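Long-range contacts in RNA-dependent RNA Polymerase (Bombyx mori cytoplasmic polyhedrosis virus, PDB 6TZ0), which copies the viral double-stranded RNA genome segments, synthesising plus strands in fully conservative transcription and, probably, minus strands during genome replication: residues 402-407 with 508-513; 833-838 with 903-908. All blocks are in the same frame, centred on the assembly; numbering follows the deposited sequence.

Interaction 1: 402-407 with 508-513; sequences DEIAKR and KQIYDL
Arg-407 reaches from helix 401-409 across Gln-509, Asp-512 and Leu-513, joining two parts of the central polymerase domain of this reovirus RdRp. From the backbone outward, Arg-407 CB lies 3.8 Å from Gln-509 OE1; CG, set beside the backbone N (chi1 -72°), leads into an extended run to NE, and Arg-407 CD passes the same OE1 at 3.9 Å. The arginine and Leu-513 side chains slide past each other in opposite directions, which brings Leu-513 CD2 to 3.7 Å from both Arg-407 NE and NH2. Above one guanidinium face, offset toward its rim, sits CB of Asp-512. Asp-512 OD2, 4.3 Å from Arg-407 NH1, lies well out of that plane with no N-H pointing at it, so its charge probably adds attraction but not a hydrogen bond. Inside the helix, not across the contact, Glu-403 OE2 makes a salt bridge to Arg-407 NE at 3.5 Å, while Glu-403 CG rests on Leu-513 CD2. Ile-404 is buried, with Phe-566 and Val-570 of helix 557-573 also against it. Ile-404 CG2 meets Gln-509 CB at 3.8 Å, CG1 meets Leu-513 CD1 at 3.7 Å, and CD1 ends 4.0 Å from Ile-510 CB.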
# COMPACT_ATOMS: atom_id res chain seq x y z
N ASP A 402 22.42 2.77 -17.41
CA ASP A 402 22.61 1.93 -18.59
C ASP A 402 22.38 0.46 -18.29
O ASP A 402 21.77 -0.25 -19.10
CB ASP A 402 24.00 2.16 -19.17
CG ASP A 402 24.18 1.48 -20.51
OD1 ASP A 402 23.62 1.99 -21.51
OD2 ASP A 402 24.88 0.45 -20.56
N GLU A 403 22.84 -0.01 -17.13
CA GLU A 403 22.55 -1.37 -16.69
C GLU A 403 21.06 -1.58 -16.44
O GLU A 403 20.51 -2.62 -16.83
CB GLU A 403 23.35 -1.68 -15.43
CG GLU A 403 23.15 -3.07 -14.88
CD GLU A 403 23.73 -4.15 -15.76
OE1 GLU A 403 24.71 -3.88 -16.49
OE2 GLU A 403 23.21 -5.28 -15.72
N ILE A 404 20.39 -0.60 -15.83
CA ILE A 404 18.96 -0.70 -15.59
C ILE A 404 18.19 -0.69 -16.91
O ILE A 404 17.22 -1.44 -17.07
CB ILE A 404 18.49 0.41 -14.63
CG1 ILE A 404 19.05 0.18 -13.24
CG2 ILE A 404 16.99 0.44 -14.49
CD1 ILE A 404 18.82 1.32 -12.30
N ALA A 405 18.64 0.09 -17.89
CA ALA A 405 17.96 0.10 -19.19
C ALA A 405 18.15 -1.22 -19.93
O ALA A 405 17.21 -1.70 -20.57
CB ALA A 405 18.45 1.27 -20.03
N LYS A 406 19.33 -1.82 -19.82
CA LYS A 406 19.56 -3.16 -20.36
C LYS A 406 18.66 -4.19 -19.69
O LYS A 406 18.18 -5.11 -20.35
CB LYS A 406 21.04 -3.52 -20.19
CG LYS A 406 21.50 -4.82 -20.83
CD LYS A 406 21.62 -5.95 -19.81
CE LYS A 406 22.16 -7.22 -20.45
NZ LYS A 406 22.24 -8.34 -19.48
N ARG A 407 18.41 -4.04 -18.39
CA ARG A 407 17.52 -4.97 -17.70
C ARG A 407 16.06 -4.75 -18.09
O ARG A 407 15.29 -5.71 -18.19
CB ARG A 407 17.69 -4.83 -16.19
CG ARG A 407 18.99 -5.39 -15.67
CD ARG A 407 19.12 -5.15 -14.18
NE ARG A 407 20.39 -5.65 -13.68
CZ ARG A 407 20.56 -6.87 -13.19
NH1 ARG A 407 19.53 -7.71 -13.13
NH2 ARG A 407 21.75 -7.26 -12.76
N LYS A 508 12.67 -0.41 -9.58
CA LYS A 508 12.78 -1.71 -8.93
C LYS A 508 14.07 -2.42 -9.30
O LYS A 508 14.54 -3.28 -8.54
CB LYS A 508 11.55 -2.54 -9.33
CG LYS A 508 11.38 -3.89 -8.70
CD LYS A 508 10.14 -4.55 -9.26
CE LYS A 508 9.90 -5.91 -8.64
NZ LYS A 508 10.96 -6.87 -9.03
N GLN A 509 14.68 -2.07 -10.43
CA GLN A 509 15.84 -2.80 -10.91
C GLN A 509 17.11 -2.44 -10.15
O GLN A 509 18.08 -3.20 -10.21
CB GLN A 509 16.06 -2.54 -12.39
CG GLN A 509 14.88 -2.91 -13.26
CD GLN A 509 14.52 -4.37 -13.19
OE1 GLN A 509 15.39 -5.24 -13.13
NE2 GLN A 509 13.23 -4.65 -13.20
N ILE A 510 17.14 -1.32 -9.42
CA ILE A 510 18.35 -0.90 -8.73
C ILE A 510 18.59 -1.71 -7.46
O ILE A 510 19.70 -1.69 -6.92
CB ILE A 510 18.28 0.61 -8.44
CG1 ILE A 510 19.68 1.21 -8.23
CG2 ILE A 510 17.44 0.90 -7.23
CD1 ILE A 510 19.73 2.71 -8.27
N TYR A 511 17.59 -2.46 -6.99
CA TYR A 511 17.80 -3.31 -5.82
C TYR A 511 18.74 -4.48 -6.11
O TYR A 511 19.37 -4.99 -5.19
CB TYR A 511 16.49 -3.89 -5.31
CG TYR A 511 15.47 -2.88 -4.85
CD1 TYR A 511 15.74 -2.04 -3.79
CD2 TYR A 511 14.20 -2.84 -5.39
CE1 TYR A 511 14.81 -1.13 -3.34
CE2 TYR A 511 13.26 -1.95 -4.95
CZ TYR A 511 13.58 -1.09 -3.92
OH TYR A 511 12.65 -0.20 -3.46
N ASP A 512 18.83 -4.90 -7.37
CA ASP A 512 19.73 -5.97 -7.76
C ASP A 512 21.13 -5.48 -8.08
O ASP A 512 21.96 -6.27 -8.53
CB ASP A 512 19.16 -6.69 -8.98
CG ASP A 512 17.87 -7.41 -8.67
OD1 ASP A 512 17.68 -7.82 -7.51
OD2 ASP A 512 17.04 -7.56 -9.59
N LEU A 513 21.41 -4.20 -7.86
CA LEU A 513 22.69 -3.62 -8.22
C LEU A 513 23.44 -3.05 -7.04
O LEU A 513 24.59 -2.62 -7.20
CB LEU A 513 22.48 -2.52 -9.27
CG LEU A 513 21.84 -2.95 -10.58
CD1 LEU A 513 21.65 -1.74 -11.45
CD2 LEU A 513 22.68 -3.98 -11.28

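Interaction 2: 833-838 with 903-908; sequences PLAWLF and TGALLL
Trp-836 and Leu-908 both hold CG anti to the backbone N (chi1 -176° and -180°), and from there their side chains cross at about a right angle. One methyl makes the touch: Leu-908 CD2 is 3.7 Å from Trp-836 NE1 and equally close to CD1, so it meets the five-membered part of the indole from an oblique direction. NE1 merely packs against carbon here, with no hydrogen bond to 903-908. Closer to the Trp-836 backbone, the carbonyl oxygen of Ala-905 lies at the ring edge, near the ring plane; Trp-836 CD1 is 4.3 Å from Ala-905 O, a loose approach.

The arrangement is a short 3-10 segment, residues 834-837, laid against an alpha-helix. Its turn opens with a bond from Trp-836 N to Pro-833 O, and the later 3-10 bonds are weak. Ala-905 sits in the middle of the contact. Because its side chain is a single methyl, the two backbones come near each other, with Trp-836 CA 4.9 Å from Ala-905 CA. That methyl points into the 3-10 segment: Ala-905 CB is 3.7 Å from Trp-836 CA and equally near the backbone N, and Ala-835 CB approaches it more loosely. Pro-833 adds its ring from the start of the turn, with CG 4.2 Å from Ala-905 N.

All five touching residues are buried. On its other sides the segment meets further helices: Leu-834 packs on Phe-23 and Ile-26 of helix 20-35, and Leu-837 on Phe-782 of helix 774-786. The indole also rests on Leu-753 and Met-757, and its side chain is about 11 Å from that of Arg-791, a residue that binds ATP in this polymerase, though none is bound to this chain in the present model.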
# COMPACT_ATOMS: atom_id res chain seq x y z
N PRO A 833 -15.43 -29.29 24.47
CA PRO A 833 -14.60 -29.63 25.63
C PRO A 833 -13.22 -29.01 25.52
O PRO A 833 -12.79 -28.56 24.46
CB PRO A 833 -14.53 -31.16 25.58
CG PRO A 833 -14.72 -31.49 24.15
CD PRO A 833 -15.69 -30.47 23.62
N LEU A 834 -12.52 -28.99 26.66
CA LEU A 834 -11.18 -28.41 26.67
C LEU A 834 -10.15 -29.29 25.97
O LEU A 834 -9.06 -28.81 25.66
CB LEU A 834 -10.70 -28.15 28.10
CG LEU A 834 -11.36 -27.04 28.90
CD1 LEU A 834 -10.68 -26.95 30.24
CD2 LEU A 834 -11.24 -25.75 28.15
N ALA A 835 -10.48 -30.55 25.69
CA ALA A 835 -9.55 -31.40 24.96
C ALA A 835 -9.45 -31.01 23.49
O ALA A 835 -8.50 -31.43 22.82
CB ALA A 835 -9.97 -32.87 25.07
N TRP A 836 -10.39 -30.21 22.98
CA TRP A 836 -10.33 -29.74 21.60
C TRP A 836 -9.18 -28.77 21.39
O TRP A 836 -8.71 -28.62 20.25
CB TRP A 836 -11.66 -29.08 21.23
CG TRP A 836 -11.72 -28.65 19.81
CD1 TRP A 836 -11.95 -29.43 18.72
CD2 TRP A 836 -11.45 -27.34 19.32
NE1 TRP A 836 -11.89 -28.68 17.58
CE2 TRP A 836 -11.57 -27.39 17.92
CE3 TRP A 836 -11.11 -26.13 19.92
CZ2 TRP A 836 -11.39 -26.27 17.12
CZ3 TRP A 836 -10.94 -25.03 19.13
CH2 TRP A 836 -11.07 -25.10 17.74
N LEU A 837 -8.71 -28.12 22.45
CA LEU A 837 -7.61 -27.17 22.34
C LEU A 837 -6.29 -27.83 21.95
O LEU A 837 -5.39 -27.14 21.46
CB LEU A 837 -7.41 -26.43 23.66
CG LEU A 837 -8.48 -25.42 24.08
CD1 LEU A 837 -8.22 -24.93 25.49
CD2 LEU A 837 -8.49 -24.27 23.12
N PHE A 838 -6.15 -29.14 22.13
CA PHE A 838 -4.85 -29.77 22.02
C PHE A 838 -4.79 -30.79 20.90
O PHE A 838 -3.96 -31.70 20.94
CB PHE A 838 -4.49 -30.42 23.35
CG PHE A 838 -4.71 -29.52 24.53
CD1 PHE A 838 -3.89 -28.44 24.77
CD2 PHE A 838 -5.75 -29.77 25.41
CE1 PHE A 838 -4.11 -27.62 25.86
CE2 PHE A 838 -5.97 -28.95 26.50
CZ PHE A 838 -5.14 -27.88 26.73
N THR A 903 -12.30 -38.01 23.05
CA THR A 903 -13.10 -38.66 22.02
C THR A 903 -14.26 -37.79 21.56
O THR A 903 -14.66 -37.87 20.40
CB THR A 903 -13.59 -40.02 22.53
OG1 THR A 903 -14.39 -40.65 21.53
CG2 THR A 903 -14.36 -39.88 23.81
N GLY A 904 -14.77 -36.91 22.43
CA GLY A 904 -15.76 -35.94 21.99
C GLY A 904 -15.16 -34.90 21.06
O GLY A 904 -15.79 -34.50 20.08
N ALA A 905 -13.92 -34.49 21.34
CA ALA A 905 -13.24 -33.54 20.47
C ALA A 905 -12.93 -34.16 19.11
O ALA A 905 -13.08 -33.50 18.07
CB ALA A 905 -11.96 -33.06 21.14
N LEU A 906 -12.52 -35.43 19.10
CA LEU A 906 -12.23 -36.09 17.84
C LEU A 906 -13.49 -36.41 17.06
O LEU A 906 -13.50 -36.32 15.83
CB LEU A 906 -11.40 -37.35 18.09
CG LEU A 906 -10.00 -36.98 18.58
CD1 LEU A 906 -9.22 -38.20 19.02
CD2 LEU A 906 -9.25 -36.23 17.49
N LEU A 907 -14.59 -36.75 17.75
CA LEU A 907 -15.88 -36.90 17.11
C LEU A 907 -16.38 -35.59 16.53
O LEU A 907 -16.97 -35.57 15.44
CB LEU A 907 -16.87 -37.47 18.13
CG LEU A 907 -18.30 -37.90 17.83
CD1 LEU A 907 -18.62 -39.11 18.67
CD2 LEU A 907 -19.24 -36.79 18.23
N LEU A 908 -16.13 -34.48 17.22
CA LEU A 908 -16.52 -33.16 16.74
C LEU A 908 -15.73 -32.77 15.50
O LEU A 908 -16.31 -32.26 14.53
CB LEU A 908 -16.35 -32.14 17.86
CG LEU A 908 -16.68 -30.66 17.67
CD1 LEU A 908 -17.29 -30.14 18.94
CD2 LEU A 908 -15.40 -29.89 17.39

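In the fold
From the N terminus, the chain passes many helices and strands to reach helix 401-409, then runs through 100 residues, 38 of them helix and 16 strand, before 508-513 returns to it and closes interaction 1. Further along, interaction 2 opens at 833-838, and the 64 residues that follow, largely loop, bring helix 902-911 back against it. The two loops are in series, neither nested nor crossed. Interaction 1 and interaction 2 lie on opposite sides of the chain's centre, their centres about 56 Å apart and their nearest atoms about 39 Å apart. Interaction 1 ties helix 401-409 to the loop after helix 501-508; interaction 2 ties the loop after strand 827-831 to helix 902-911.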